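Local coordinates for protein mRNA export factor GLE1 (Saccharomyces cerevisiae, PDB 6B4E) that functions in mRNA export as a nuclear pore complex component, its C-terminal part interacting with NUP42, DBP5 and GFD1, at residues A[234-239]-A[277-282]; A[241-246]-A[252-257]. All coordinates share one frame; numbering follows the deposited sequence.

Interaction 1 of 2, residues A[234-239]-A[277-282]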
# COMPACT_ATOMS: atom_id res chain seq x y z
N TRP A 234 8.69 1.33 1.27
CA TRP A 234 8.46 -0.08 1.00
C TRP A 234 9.63 -0.93 1.47
O TRP A 234 9.45 -1.95 2.14
CB TRP A 234 8.22 -0.30 -0.50
CG TRP A 234 8.15 -1.75 -0.83
CD1 TRP A 234 7.03 -2.53 -0.83
CD2 TRP A 234 9.24 -2.62 -1.14
NE1 TRP A 234 7.36 -3.83 -1.13
CE2 TRP A 234 8.71 -3.91 -1.33
CE3 TRP A 234 10.62 -2.43 -1.29
CZ2 TRP A 234 9.50 -5.00 -1.66
CZ3 TRP A 234 11.41 -3.52 -1.62
CH2 TRP A 234 10.85 -4.77 -1.78
N TRP A 235 10.85 -0.51 1.12
CA TRP A 235 12.06 -1.26 1.45
C TRP A 235 12.20 -1.47 2.96
O TRP A 235 12.42 -2.60 3.42
CB TRP A 235 13.26 -0.51 0.90
CG TRP A 235 14.61 -1.19 0.92
CD1 TRP A 235 15.33 -1.59 2.01
CD2 TRP A 235 15.42 -1.46 -0.22
NE1 TRP A 235 16.55 -2.11 1.61
CE2 TRP A 235 16.62 -2.05 0.24
CE3 TRP A 235 15.24 -1.28 -1.59
CZ2 TRP A 235 17.65 -2.42 -0.62
CZ3 TRP A 235 16.26 -1.67 -2.45
CH2 TRP A 235 17.44 -2.24 -1.97
N ASP A 236 12.08 -0.39 3.73
CA ASP A 236 12.19 -0.49 5.18
C ASP A 236 11.15 -1.43 5.77
O ASP A 236 11.39 -2.04 6.81
CB ASP A 236 12.06 0.90 5.83
CG ASP A 236 13.32 1.74 5.72
OD1 ASP A 236 13.18 2.97 5.60
OD2 ASP A 236 14.43 1.20 5.79
N ALA A 237 9.97 -1.52 5.13
CA ALA A 237 8.88 -2.36 5.60
C ALA A 237 8.95 -3.82 5.14
O ALA A 237 8.39 -4.68 5.83
CB ALA A 237 7.54 -1.79 5.12
N ALA A 238 9.58 -4.12 3.99
CA ALA A 238 9.36 -5.42 3.37
C ALA A 238 10.54 -5.99 2.60
O ALA A 238 10.43 -7.13 2.13
CB ALA A 238 8.15 -5.34 2.43
N ALA A 239 11.68 -5.29 2.47
CA ALA A 239 12.75 -5.82 1.61
C ALA A 239 13.26 -7.18 2.11
O ALA A 239 13.52 -8.08 1.30
CB ALA A 239 13.89 -4.82 1.50
N ARG A 277 19.37 4.76 -2.53
CA ARG A 277 20.72 4.29 -2.78
C ARG A 277 21.42 3.91 -1.48
O ARG A 277 22.19 2.95 -1.44
CB ARG A 277 21.52 5.34 -3.55
CG ARG A 277 22.99 4.97 -3.72
CD ARG A 277 23.69 5.84 -4.75
NE ARG A 277 23.17 5.63 -6.09
CZ ARG A 277 23.55 4.66 -6.91
NH1 ARG A 277 23.02 4.56 -8.13
NH2 ARG A 277 24.47 3.77 -6.53
N ILE A 278 21.17 4.66 -0.40
CA ILE A 278 21.75 4.31 0.90
C ILE A 278 21.24 2.94 1.37
O ILE A 278 22.01 2.14 1.94
CB ILE A 278 21.43 5.41 1.93
CG1 ILE A 278 22.22 6.69 1.58
CG2 ILE A 278 21.71 4.93 3.35
CD1 ILE A 278 23.72 6.55 1.65
N LEU A 279 19.95 2.66 1.14
CA LEU A 279 19.39 1.35 1.49
C LEU A 279 20.02 0.25 0.65
O LEU A 279 20.36 -0.83 1.18
CB LEU A 279 17.87 1.35 1.31
CG LEU A 279 17.09 2.24 2.28
CD1 LEU A 279 15.65 2.37 1.91
CD2 LEU A 279 17.18 1.73 3.72
N LEU A 280 20.18 0.49 -0.65
CA LEU A 280 20.89 -0.47 -1.49
C LEU A 280 22.28 -0.75 -0.92
O LEU A 280 22.70 -1.90 -0.82
CB LEU A 280 21.00 0.05 -2.93
CG LEU A 280 21.94 -0.75 -3.87
CD1 LEU A 280 21.19 -1.85 -4.54
CD2 LEU A 280 22.63 0.14 -4.90
N GLU A 281 22.99 0.31 -0.54
CA GLU A 281 24.35 0.15 -0.03
C GLU A 281 24.38 -0.64 1.26
O GLU A 281 25.31 -1.43 1.49
CB GLU A 281 25.00 1.52 0.18
CG GLU A 281 25.26 2.27 -1.10
CD GLU A 281 25.68 3.72 -0.89
OE1 GLU A 281 25.79 4.18 0.29
OE2 GLU A 281 25.93 4.40 -1.91
N ALA A 282 23.40 -0.44 2.14
CA ALA A 282 23.36 -1.20 3.38
C ALA A 282 23.18 -2.68 3.10
O ALA A 282 23.78 -3.53 3.76
CB ALA A 282 22.24 -0.67 4.27
O HOH W 1 18.99 -2.35 3.07
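L279 lies over one face of the W235 indole. L279 CB sits 3.8 Å from the centroid of the W235 five-membered ring, 11° off the ring normal. This is a CH-pi contact. The two side chains slide past each other in opposite directions, so L279 CD1 reaches back to W235 CG (3.8 Å). W235 CG is anti to its own backbone N (chi1 -171°), which carries the indole out toward helix 271-284. The opposite face of the ring takes the methyl of A239, one turn further on. The benzo end of the indole runs on to the backbone of L280, where W235 CH2 comes to 3.9 Å from L280 CA.

The indole N-H does not bond directly across the contact. A water accepts from W235 NE1 (2.9 Å) and donates to L279 O (2.8 Å). D236 crosses L279 at about a right angle. Its carboxylate is held through OD1 by a salt bridge to R275, and D236 OD2 merely touches L279 CD2 (3.5 Å). M288, L276 and W283 add further packing around W235.

Helix 225-264 packs on helix 271-284 here; the two short segments run 31° from parallel, with axes 11.2 Å apart. The packing is mainly apolar. The water is the hydrogen-bonded bridge between the segments, and the D236-R275 salt bridge joins the same two helices beside it. The water gives the N-H of the buried W235 a partner and probably helps fix the ring's rotation.

Interaction 2 of 2, residues A[241-246]-A[252-257]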
# COMPACT_ATOMS: atom_id res chain seq x y z
N GLN A 241 11.70 -9.57 3.61
CA GLN A 241 10.76 -10.63 3.29
C GLN A 241 10.60 -10.82 1.79
O GLN A 241 10.29 -11.92 1.33
CB GLN A 241 9.41 -10.33 3.94
CG GLN A 241 9.42 -10.38 5.44
CD GLN A 241 10.02 -9.13 6.07
OE1 GLN A 241 10.03 -8.04 5.48
NE2 GLN A 241 10.51 -9.28 7.30
N PHE A 242 10.79 -9.75 1.01
CA PHE A 242 10.76 -9.85 -0.44
C PHE A 242 11.88 -10.74 -0.94
O PHE A 242 11.68 -11.60 -1.80
CB PHE A 242 10.88 -8.44 -1.03
CG PHE A 242 10.61 -8.33 -2.52
CD1 PHE A 242 9.33 -8.54 -3.03
CD2 PHE A 242 11.61 -7.94 -3.38
CE1 PHE A 242 9.09 -8.41 -4.38
CE2 PHE A 242 11.37 -7.82 -4.74
CZ PHE A 242 10.10 -8.04 -5.23
N LEU A 243 13.07 -10.57 -0.37
CA LEU A 243 14.19 -11.46 -0.69
C LEU A 243 13.91 -12.90 -0.28
O LEU A 243 14.31 -13.84 -0.98
CB LEU A 243 15.46 -10.96 0.00
CG LEU A 243 16.05 -9.69 -0.61
CD1 LEU A 243 17.05 -9.08 0.35
CD2 LEU A 243 16.73 -10.01 -1.91
N GLN A 244 13.26 -13.11 0.87
CA GLN A 244 12.87 -14.45 1.28
C GLN A 244 11.96 -15.09 0.25
O GLN A 244 12.08 -16.29 -0.06
CB GLN A 244 12.19 -14.42 2.64
CG GLN A 244 13.15 -14.03 3.75
CD GLN A 244 12.47 -13.75 5.08
OE1 GLN A 244 11.25 -13.68 5.20
NE2 GLN A 244 13.29 -13.53 6.09
N ALA A 245 11.04 -14.29 -0.30
CA ALA A 245 10.02 -14.83 -1.19
C ALA A 245 10.59 -15.16 -2.56
O ALA A 245 10.27 -16.21 -3.13
CB ALA A 245 8.87 -13.83 -1.32
N TYR A 246 11.40 -14.26 -3.13
CA TYR A 246 11.80 -14.40 -4.53
C TYR A 246 13.31 -14.46 -4.75
O TYR A 246 13.74 -14.45 -5.91
CB TYR A 246 11.21 -13.24 -5.35
CG TYR A 246 9.70 -13.14 -5.31
CD1 TYR A 246 8.91 -14.15 -5.80
CD2 TYR A 246 9.07 -11.99 -4.80
CE1 TYR A 246 7.51 -14.05 -5.76
CE2 TYR A 246 7.68 -11.89 -4.77
CZ TYR A 246 6.91 -12.92 -5.25
OH TYR A 246 5.52 -12.82 -5.22
N LYS A 252 17.64 -9.16 -8.21
CA LYS A 252 17.76 -8.42 -9.47
C LYS A 252 16.87 -7.19 -9.45
O LYS A 252 17.24 -6.13 -9.97
CB LYS A 252 17.39 -9.31 -10.65
CG LYS A 252 18.40 -10.43 -10.88
CD LYS A 252 17.80 -11.62 -11.63
CE LYS A 252 17.24 -11.22 -12.98
NZ LYS A 252 16.71 -12.42 -13.71
N LEU A 253 15.67 -7.30 -8.87
CA LEU A 253 14.75 -6.17 -8.90
C LEU A 253 15.17 -5.10 -7.90
O LEU A 253 15.00 -3.90 -8.17
CB LEU A 253 13.33 -6.68 -8.66
CG LEU A 253 12.16 -5.71 -8.89
CD1 LEU A 253 12.34 -4.89 -10.15
CD2 LEU A 253 10.88 -6.49 -8.95
N LEU A 254 15.72 -5.50 -6.75
CA LEU A 254 16.25 -4.51 -5.81
C LEU A 254 17.43 -3.76 -6.40
O LEU A 254 17.58 -2.55 -6.20
CB LEU A 254 16.67 -5.17 -4.49
CG LEU A 254 15.55 -5.80 -3.65
CD1 LEU A 254 16.14 -6.12 -2.27
CD2 LEU A 254 14.36 -4.90 -3.51
N ILE A 255 18.31 -4.47 -7.12
CA ILE A 255 19.40 -3.80 -7.82
C ILE A 255 18.85 -2.83 -8.86
O ILE A 255 19.38 -1.73 -9.05
CB ILE A 255 20.34 -4.84 -8.45
CG1 ILE A 255 21.03 -5.65 -7.34
CG2 ILE A 255 21.37 -4.17 -9.38
CD1 ILE A 255 21.74 -6.87 -7.80
N LEU A 256 17.79 -3.22 -9.56
CA LEU A 256 17.25 -2.36 -10.60
C LEU A 256 16.72 -1.06 -10.00
O LEU A 256 17.00 0.02 -10.52
CB LEU A 256 16.16 -3.09 -11.39
CG LEU A 256 15.71 -2.37 -12.67
CD1 LEU A 256 16.84 -2.30 -13.72
CD2 LEU A 256 14.53 -3.08 -13.24
N ILE A 257 15.96 -1.14 -8.89
CA ILE A 257 15.44 0.11 -8.31
C ILE A 257 16.55 0.90 -7.61
O ILE A 257 16.58 2.13 -7.68
CB ILE A 257 14.25 -0.13 -7.36
CG1 ILE A 257 14.56 -1.05 -6.16
CG2 ILE A 257 13.07 -0.64 -8.13
CD1 ILE A 257 13.48 -0.98 -5.06
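F242 meets two leucines with different parts of its ring. L253 comes to the ring edge, near its plane, and crosses the phenylalanine side chain at about a right angle. L253 CD2 lies 4.1 Å from F242 CZ, the far end of the ring. L254 slides past F242 in the opposite direction and approaches the ring obliquely, with L254 CD2 4.1 Å from F242 CD2. The CG of F242 is anti to its backbone N (chi1 -169°), and the ring projects across the gap toward both leucines.

The aliphatic contact is between L243 and L254. One methyl of L254 fits against the branched end of L243. L254 CD1 is 3.9 Å from L243 CG and 4.0 Å from L243 CD2. L254 thus divides its two methyls, CD1 to L243 and CD2 to F242. No hydrogen bond passes between the segments. The contact is buried van der Waals packing.

Within segment 241-246 there is also an aromatic contact, in which F242 CD1 lies at the edge of the Y246 ring, in its plane.

Both segments belong to helix 225-264, yet their directions differ by 137° and their axes are 11.3 Å apart. The helical chain therefore turns back sharply between them and packs against itself as a hairpin. W283 of helix 271-284 packs on L243 and L254, while L253 and Y246 touch helix 206-216 through L212 and A206. Y246, K252, L253 and L256 lie within reach of the chain of another protein, and K252 NZ bonds to the backbone of that chain. The hairpin thus touches helices 206-216 and 271-284 of its own chain and the chain of another protein.

How the interactions relate
The centres of the two interactions are about 10 Å apart, on the same side of the chain's centre. Both use helix 225-264. Along the chain the order is 234-239, 241-246, 252-257 and 277-282, so interaction 2 is nested inside the loop closed by interaction 1. They also touch. W234 and F242 pack edge-to-face, with W234 CZ2 3.6 Å from F242 CG. L254 CD2 lies 3.9 Å from W235 CZ3, and I257 also reaches that tryptophan. The two contacts, made by the bent helix 225-264 and helix 271-284, so merge into one apolar cluster in this all-helical C-terminal domain. Interaction 2 lies beside the partner chain, whereas no other protein chain touches the segments of interaction 1.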